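Leucine aminopeptidase 1 (Caenorhabditis elegans, PDB 2HC9) is a zinc-dependent aminopeptidase of the M17 family that releases N-terminal amino acids, preferably leucine, from peptides and probably acts as a digestive enzyme. Local coordinates at residues 37-41 with 110-114; 74-78 with 92-97. The protein carries 1 engineered substitution. All coordinates share one frame; numbering follows the deposited sequence. Where two conformers were deposited one is given.

Contact 1: residues 37-41 with 110-114; sequences KFKEV and HFVLF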
ATOM      1  N   LYS A  37      32.356 -42.471 -33.777  1.00 26.49           N
ATOM      2  CA  LYS A  37      32.838 -41.209 -33.210  0.50 28.60           C
ATOM      3  C   LYS A  37      32.173 -40.894 -31.870  1.00 28.08           C
ATOM      4  O   LYS A  37      32.799 -40.320 -30.980  1.00 29.15           O
ATOM      5  CB  LYS A  37      32.593 -40.059 -34.184  0.50 32.98           C
ATOM      6  CG  LYS A  37      33.054 -40.344 -35.606  0.50 37.11           C
ATOM      7  CD  LYS A  37      34.029 -39.290 -36.088  0.50 39.75           C
ATOM      8  CE  LYS A  37      35.450 -39.571 -35.616  0.50 42.60           C
ATOM      9  NZ  LYS A  37      36.390 -38.481 -35.998  0.50 39.75           N
ATOM     10  N   PHE A  38      30.901 -41.265 -31.744  1.00 26.28           N
ATOM     11  CA  PHE A  38      30.176 -41.038 -30.488  1.00 25.02           C
ATOM     12  C   PHE A  38      30.817 -41.838 -29.354  1.00 27.84           C
ATOM     13  O   PHE A  38      31.105 -41.295 -28.287  1.00 27.53           O
ATOM     14  CB  PHE A  38      28.689 -41.383 -30.648  1.00 26.08           C
ATOM     15  CG  PHE A  38      27.914 -41.297 -29.363  1.00 24.37           C
ATOM     16  CD1 PHE A  38      27.965 -40.129 -28.593  1.00 25.15           C
ATOM     17  CD2 PHE A  38      27.167 -42.377 -28.909  1.00 25.09           C
ATOM     18  CE1 PHE A  38      27.257 -40.037 -27.388  1.00 24.53           C
ATOM     19  CE2 PHE A  38      26.457 -42.306 -27.704  1.00 26.60           C
ATOM     20  CZ  PHE A  38      26.503 -41.120 -26.941  1.00 26.66           C
ATOM     21  N   LYS A  39      31.074 -43.124 -29.599  1.00 26.57           N
ATOM     22  CA  LYS A  39      31.765 -43.963 -28.621  1.00 26.59           C
ATOM     23  C   LYS A  39      33.120 -43.380 -28.251  1.00 24.67           C
ATOM     24  O   LYS A  39      33.486 -43.338 -27.083  1.00 27.99           O
ATOM     25  CB  LYS A  39      31.955 -45.385 -29.169  1.00 30.10           C
ATOM     26  CG  LYS A  39      32.823 -46.295 -28.323  1.00 31.83           C
ATOM     27  CD  LYS A  39      32.736 -47.719 -28.889  1.00 40.42           C
ATOM     28  CE  LYS A  39      33.710 -48.670 -28.222  1.00 45.97           C
ATOM     29  NZ  LYS A  39      33.523 -50.056 -28.765  1.00 46.36           N
ATOM     30  N   GLU A  40      33.859 -42.924 -29.253  1.00 30.73           N
ATOM     31  CA  GLU A  40      35.162 -42.310 -29.021  1.00 34.66           C
ATOM     32  C   GLU A  40      35.063 -41.170 -28.005  1.00 33.93           C
ATOM     33  O   GLU A  40      35.884 -41.064 -27.102  1.00 28.91           O
ATOM     34  CB  GLU A  40      35.714 -41.806 -30.346  1.00 36.95           C
ATOM     35  CG  GLU A  40      37.144 -41.306 -30.330  1.00 51.92           C
ATOM     36  CD  GLU A  40      37.568 -40.771 -31.701  1.00 59.69           C
ATOM     37  OE1 GLU A  40      37.303 -41.449 -32.727  1.00 61.25           O
ATOM     38  OE2 GLU A  40      38.151 -39.664 -31.755  1.00 64.71           O
ATOM     39  N   VAL A  41      34.036 -40.337 -28.150  1.00 28.62           N
ATOM     40  CA  VAL A  41      33.846 -39.164 -27.294  1.00 33.15           C
ATOM     41  C   VAL A  41      33.273 -39.532 -25.907  1.00 30.90           C
ATOM     42  O   VAL A  41      33.659 -38.964 -24.882  1.00 37.61           O
ATOM     43  CB  VAL A  41      33.008 -38.088 -28.072  1.00 34.94           C
ATOM     44  CG1 VAL A  41      32.299 -37.129 -27.146  1.00 43.29           C
ATOM     45  CG2 VAL A  41      33.923 -37.324 -29.032  1.00 38.86           C
ATOM     46  N   HIS A 110      32.344 -29.742 -24.733  1.00 16.22           N
ATOM     47  CA  HIS A 110      31.965 -30.425 -25.949  1.00 18.79           C
ATOM     48  C   HIS A 110      30.488 -30.850 -25.847  1.00 18.44           C
ATOM     49  O   HIS A 110      30.139 -31.673 -24.979  1.00 19.07           O
ATOM     50  CB  HIS A 110      32.864 -31.660 -26.126  1.00 18.16           C
ATOM     51  CG  HIS A 110      32.793 -32.270 -27.497  1.00 21.41           C
ATOM     52  ND1 HIS A 110      33.442 -33.443 -27.819  1.00 22.80           N
ATOM     53  CD2 HIS A 110      32.168 -31.863 -28.630  1.00 16.67           C
ATOM     54  CE1 HIS A 110      33.215 -33.736 -29.091  1.00 24.40           C
ATOM     55  NE2 HIS A 110      32.444 -32.796 -29.604  1.00 23.09           N
ATOM     56  N   PHE A 111      29.642 -30.281 -26.706  1.00 16.96           N
ATOM     57  CA  PHE A 111      28.247 -30.755 -26.839  1.00 15.99           C
ATOM     58  C   PHE A 111      28.139 -31.726 -27.987  1.00 19.07           C
ATOM     59  O   PHE A 111      28.580 -31.435 -29.106  1.00 19.15           O
ATOM     60  CB  PHE A 111      27.239 -29.609 -27.060  1.00 18.01           C
ATOM     61  CG  PHE A 111      27.124 -28.696 -25.870  1.00 15.99           C
ATOM     62  CD1 PHE A 111      26.111 -28.882 -24.932  1.00 19.00           C
ATOM     63  CD2 PHE A 111      28.089 -27.707 -25.653  1.00 15.32           C
ATOM     64  CE1 PHE A 111      26.047 -28.070 -23.792  1.00 16.09           C
ATOM     65  CE2 PHE A 111      28.037 -26.885 -24.525  1.00 17.88           C
ATOM     66  CZ  PHE A 111      27.014 -27.056 -23.589  1.00 17.32           C
ATOM     67  N   VAL A 112      27.511 -32.854 -27.700  1.00 16.83           N
ATOM     68  CA  VAL A 112      27.030 -33.741 -28.754  1.00 17.85           C
ATOM     69  C   VAL A 112      25.507 -33.619 -28.801  1.00 17.28           C
ATOM     70  O   VAL A 112      24.798 -34.101 -27.905  1.00 20.01           O
ATOM     71  CB  VAL A 112      27.432 -35.197 -28.520  1.00 18.36           C
ATOM     72  CG1 VAL A 112      26.856 -36.064 -29.659  1.00 18.63           C
ATOM     73  CG2 VAL A 112      28.978 -35.322 -28.483  1.00 17.91           C
ATOM     74  N   LEU A 113      25.042 -32.967 -29.845  1.00 16.50           N
ATOM     75  CA  LEU A 113      23.612 -32.662 -30.011  1.00 16.31           C
ATOM     76  C   LEU A 113      22.979 -33.598 -31.038  1.00 19.56           C
ATOM     77  O   LEU A 113      23.183 -33.438 -32.247  1.00 18.96           O
ATOM     78  CB  LEU A 113      23.426 -31.195 -30.426  1.00 18.21           C
ATOM     79  CG  LEU A 113      21.983 -30.732 -30.759  1.00 19.57           C
ATOM     80  CD1 LEU A 113      21.063 -30.882 -29.533  1.00 21.29           C
ATOM     81  CD2 LEU A 113      21.999 -29.281 -31.220  1.00 24.87           C
ATOM     82  N   PHE A 114      22.183 -34.551 -30.545  1.00 18.16           N
ATOM     83  CA  PHE A 114      21.413 -35.440 -31.428  1.00 19.57           C
ATOM     84  C   PHE A 114      20.052 -34.822 -31.697  1.00 26.14           C
ATOM     85  O   PHE A 114      19.137 -34.971 -30.909  1.00 29.18           O
ATOM     86  CB  PHE A 114      21.208 -36.798 -30.761  1.00 18.18           C
ATOM     87  CG  PHE A 114      22.477 -37.579 -30.579  1.00 20.62           C
ATOM     88  CD1 PHE A 114      23.102 -38.183 -31.672  1.00 23.98           C
ATOM     89  CD2 PHE A 114      23.024 -37.745 -29.307  1.00 24.59           C
ATOM     90  CE1 PHE A 114      24.287 -38.928 -31.508  1.00 25.33           C
ATOM     91  CE2 PHE A 114      24.207 -38.489 -29.123  1.00 25.40           C
ATOM     92  CZ  PHE A 114      24.834 -39.084 -30.231  1.00 26.99           C
TER
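Phe38 meets Phe114 in a T-shaped (edge-to-face) pair: the ring planes stand at 85° and the centroids are 5.1 Å apart. Phe114 presents its edge, with Phe114 CZ over one face of Phe38, displaced from that ring's centre and 3.7 Å from Phe38 CD1, while Phe114 CE2 sits 3.8 Å from Phe38 CE1. A chi1 of 175° turns the Phe38 ring away from its own backbone N, on a bond already directed at the strand. Val112 CG1 adds an oblique touch on the same ring, 4.3 Å from Phe38 CD1. Helix 36-42 thus packs on one face of the mixed sheet in the N-terminal, macro-clan domain; the axes of segments 37-41 and 110-114 approach to 11.0 Å at 144°, roughly antiparallel. Trp52 makes a second edge-to-face pair with Phe38, and Ile22 of the neighbouring strand 18-25 also touches it. One turn on, both methyls of Val41 border the His110 imidazole. Val41 CG2 comes to the ring's edge, 3.7 Å from His110 CE1. Val41 CG1 lies 3.9 Å from His110 ND1 and also meets Val112 CG2, tip to tip, at 4.0 Å. His110 NE2 is hydrogen-bonded to Asp149 OD2, which probably restrains the ring's rotation beside Val41.

Contact 2: residues 74-78 with 92-97; sequences LITVP and SIYKEL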
ATOM      1  N   LEU A  74      24.211 -35.935 -19.301  1.00 18.64           N
ATOM      2  CA  LEU A  74      23.257 -36.205 -20.384  1.00 18.22           C
ATOM      3  C   LEU A  74      21.979 -35.395 -20.104  1.00 20.49           C
ATOM      4  O   LEU A  74      21.421 -35.464 -19.013  1.00 22.04           O
ATOM      5  CB  LEU A  74      22.903 -37.698 -20.410  1.00 19.20           C
ATOM      6  CG  LEU A  74      21.776 -38.173 -21.349  1.00 19.71           C
ATOM      7  CD1 LEU A  74      22.189 -38.058 -22.806  1.00 16.72           C
ATOM      8  CD2 LEU A  74      21.399 -39.608 -21.064  1.00 24.84           C
ATOM      9  N   ILE A  75      21.530 -34.654 -21.105  1.00 19.50           N
ATOM     10  CA  ILE A  75      20.269 -33.919 -21.036  1.00 20.53           C
ATOM     11  C   ILE A  75      19.252 -34.596 -21.965  1.00 19.41           C
ATOM     12  O   ILE A  75      19.447 -34.662 -23.181  1.00 19.50           O
ATOM     13  CB  ILE A  75      20.460 -32.422 -21.410  1.00 21.44           C
ATOM     14  CG1 ILE A  75      21.294 -31.718 -20.327  1.00 21.50           C
ATOM     15  CG2 ILE A  75      19.084 -31.718 -21.600  1.00 20.25           C
ATOM     16  CD1 ILE A  75      21.631 -30.235 -20.689  1.00 21.93           C
ATOM     17  N   THR A  76      18.186 -35.117 -21.364  1.00 18.20           N
ATOM     18  CA  THR A  76      17.093 -35.693 -22.118  0.70 20.72           C
ATOM     19  C   THR A  76      15.976 -34.661 -22.308  1.00 22.65           C
ATOM     20  O   THR A  76      15.457 -34.099 -21.336  1.00 24.32           O
ATOM     21  CB  THR A  76      16.564 -36.979 -21.433  0.70 20.76           C
ATOM     22  OG1 THR A  76      17.647 -37.914 -21.281  0.70 21.66           O
ATOM     23  CG2 THR A  76      15.452 -37.619 -22.261  0.70 20.22           C
ATOM     24  N   VAL A  77      15.619 -34.435 -23.563  1.00 17.99           N
ATOM     25  CA  VAL A  77      14.587 -33.477 -23.949  1.00 19.62           C
ATOM     26  C   VAL A  77      13.293 -34.271 -24.162  1.00 20.97           C
ATOM     27  O   VAL A  77      13.321 -35.333 -24.779  1.00 22.12           O
ATOM     28  CB  VAL A  77      14.998 -32.787 -25.299  1.00 19.25           C
ATOM     29  CG1 VAL A  77      13.945 -31.745 -25.763  1.00 18.40           C
ATOM     30  CG2 VAL A  77      16.361 -32.116 -25.139  1.00 17.94           C
ATOM     31  N   PRO A  78      12.148 -33.757 -23.672  1.00 25.60           N
ATOM     32  CA  PRO A  78      10.905 -34.498 -23.924  1.00 22.13           C
ATOM     33  C   PRO A  78      10.516 -34.544 -25.398  1.00 19.04           C
ATOM     34  O   PRO A  78      10.818 -33.618 -26.169  1.00 21.11           O
ATOM     35  CB  PRO A  78       9.851 -33.765 -23.088  1.00 21.49           C
ATOM     36  CG  PRO A  78      10.449 -32.481 -22.670  1.00 23.00           C
ATOM     37  CD  PRO A  78      11.941 -32.525 -22.884  1.00 20.82           C
ATOM     38  N   SER A  92      13.399 -26.742 -22.650  1.00 17.19           N
ATOM     39  CA  SER A  92      13.824 -27.809 -21.743  0.50 18.63           C
ATOM     40  C   SER A  92      15.341 -27.940 -21.690  1.00 20.47           C
ATOM     41  O   SER A  92      15.908 -28.256 -20.644  1.00 17.32           O
ATOM     42  CB  SER A  92      13.225 -29.163 -22.156  0.50 15.61           C
ATOM     43  OG  SER A  92      11.813 -29.165 -22.051  0.50  8.71           O
ATOM     44  N   ILE A  93      15.996 -27.732 -22.835  1.00 18.27           N
ATOM     45  CA  ILE A  93      17.487 -27.729 -22.848  1.00 15.32           C
ATOM     46  C   ILE A  93      18.008 -26.606 -21.959  1.00 21.03           C
ATOM     47  O   ILE A  93      18.813 -26.830 -21.076  1.00 17.98           O
ATOM     48  CB  ILE A  93      18.063 -27.559 -24.266  1.00 16.29           C
ATOM     49  CG1 ILE A  93      17.654 -28.771 -25.131  1.00 16.68           C
ATOM     50  CG2 ILE A  93      19.614 -27.382 -24.206  1.00 18.56           C
ATOM     51  CD1 ILE A  93      17.980 -28.585 -26.606  1.00 18.12           C
ATOM     52  N   TYR A  94      17.501 -25.400 -22.171  1.00 18.68           N
ATOM     53  CA  TYR A  94      17.929 -24.283 -21.340  1.00 21.71           C
ATOM     54  C   TYR A  94      17.695 -24.557 -19.859  1.00 17.39           C
ATOM     55  O   TYR A  94      18.576 -24.320 -19.042  1.00 18.62           O
ATOM     56  CB  TYR A  94      17.208 -23.010 -21.745  1.00 19.49           C
ATOM     57  CG  TYR A  94      17.722 -21.765 -21.033  1.00 19.18           C
ATOM     58  CD1 TYR A  94      18.791 -21.039 -21.556  1.00 18.10           C
ATOM     59  CD2 TYR A  94      17.140 -21.321 -19.845  1.00 19.58           C
ATOM     60  CE1 TYR A  94      19.244 -19.868 -20.938  1.00 22.17           C
ATOM     61  CE2 TYR A  94      17.607 -20.161 -19.185  1.00 22.44           C
ATOM     62  CZ  TYR A  94      18.646 -19.437 -19.745  1.00 23.72           C
ATOM     63  OH  TYR A  94      19.095 -18.279 -19.127  1.00 23.23           O
ATOM     64  N   LYS A  95      16.511 -25.063 -19.515  1.00 18.35           N
ATOM     65  CA  LYS A  95      16.192 -25.346 -18.107  1.00 19.13           C
ATOM     66  C   LYS A  95      17.203 -26.283 -17.427  1.00 19.60           C
ATOM     67  O   LYS A  95      17.583 -26.084 -16.266  1.00 17.51           O
ATOM     68  CB  LYS A  95      14.782 -25.955 -18.012  1.00 23.69           C
ATOM     69  CG  LYS A  95      14.346 -26.262 -16.585  1.00 28.13           C
ATOM     70  CD  LYS A  95      12.967 -26.856 -16.502  1.00 34.35           C
ATOM     71  CE  LYS A  95      12.939 -28.268 -17.068  1.00 45.13           C
ATOM     72  NZ  LYS A  95      12.180 -28.282 -18.352  1.00 48.75           N
ATOM     73  N   GLU A  96      17.618 -27.321 -18.148  1.00 18.32           N
ATOM     74  CA  GLU A  96      18.514 -28.334 -17.596  1.00 19.28           C
ATOM     75  C   GLU A  96      19.977 -27.905 -17.649  1.00 18.21           C
ATOM     76  O   GLU A  96      20.776 -28.288 -16.796  1.00 18.92           O
ATOM     77  CB  GLU A  96      18.353 -29.669 -18.356  1.00 20.36           C
ATOM     78  CG  GLU A  96      16.948 -30.301 -18.250  1.00 23.96           C
ATOM     79  CD  GLU A  96      16.467 -30.579 -16.820  1.00 27.65           C
ATOM     80  OE1 GLU A  96      17.260 -30.554 -15.867  1.00 25.02           O
ATOM     81  OE2 GLU A  96      15.258 -30.864 -16.661  1.00 38.59           O
ATOM     82  N   LEU A  97      20.317 -27.110 -18.659  1.00 18.11           N
ATOM     83  CA  LEU A  97      21.716 -26.753 -18.908  1.00 19.65           C
ATOM     84  C   LEU A  97      22.155 -25.505 -18.122  1.00 19.80           C
ATOM     85  O   LEU A  97      23.272 -25.441 -17.616  1.00 19.17           O
ATOM     86  CB  LEU A  97      21.956 -26.560 -20.407  1.00 20.11           C
ATOM     87  CG  LEU A  97      23.361 -26.128 -20.892  1.00 17.26           C
ATOM     88  CD1 LEU A  97      24.460 -27.113 -20.449  1.00 16.82           C
ATOM     89  CD2 LEU A  97      23.382 -25.909 -22.413  1.00 19.32           C
TER
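Strand 72-77, helix 90-97 and strand 108-114 form a beta-alpha-beta crossover, the two strands parallel with strand 18-25 between them; here Ile75 and Val77 of its first strand meet the helix. The axes of strand 74-77 and helix 92-97 approach to 8.5 Å at 149°, close to antiparallel, so Ile75 lies near the C-terminal turn and Val77 near Ser92. Ile75 uses two branches: Ile75 CD1 ends 3.7 Å from Leu97 CB, and Ile75 CG2 rests 3.9 Å from Glu96 CB. Its extended chi2 of 175° carries CD1 out to the helix. Glu96 contributes its aliphatic base, since the chain bends at chi2 (-57°) and leads the carboxylate away from the strand. With an alanine at Ile75 both the CD1 and CG2 methyls go, which is likely to leave a gap against Leu97 CB and Glu96 CB. Farther along, Val77 CG2 packs 3.6 Å from Ile93 CG1, the side chains slanting across each other; Ile93 also touches Val23 and helix 120-128. Just past the strand, Pro78 CD lies 3.7 Å from Ser92 CB. The Glu96 carbonyl O is hydrogen-bonded to Arg64 NH1, outside the contact. No hydrogen bond joins the segments, which points to van der Waals packing as their main tie.

Contact 1 and contact 2 have centres about 16 Å apart and share the six-stranded mixed sheet of the N-terminal domain, well away from the zinc site. Along the chain, contact 2 is nested within the loop closed by contact 1: helix 36-42 comes first, then strand 72-77, helix 90-97 and strand 108-114. Strands 72-77 and 108-114 flank strand 18-25 and run parallel to it. Helix 36-42 packs on the sheet face reached by Phe38, whereas helix 90-97 lies on the other, where Phe111 CE1 is 3.7 Å from Leu97 CD2. Strand 108-114 therefore has helices on both faces, giving the domain its three-layered alpha/beta/alpha build.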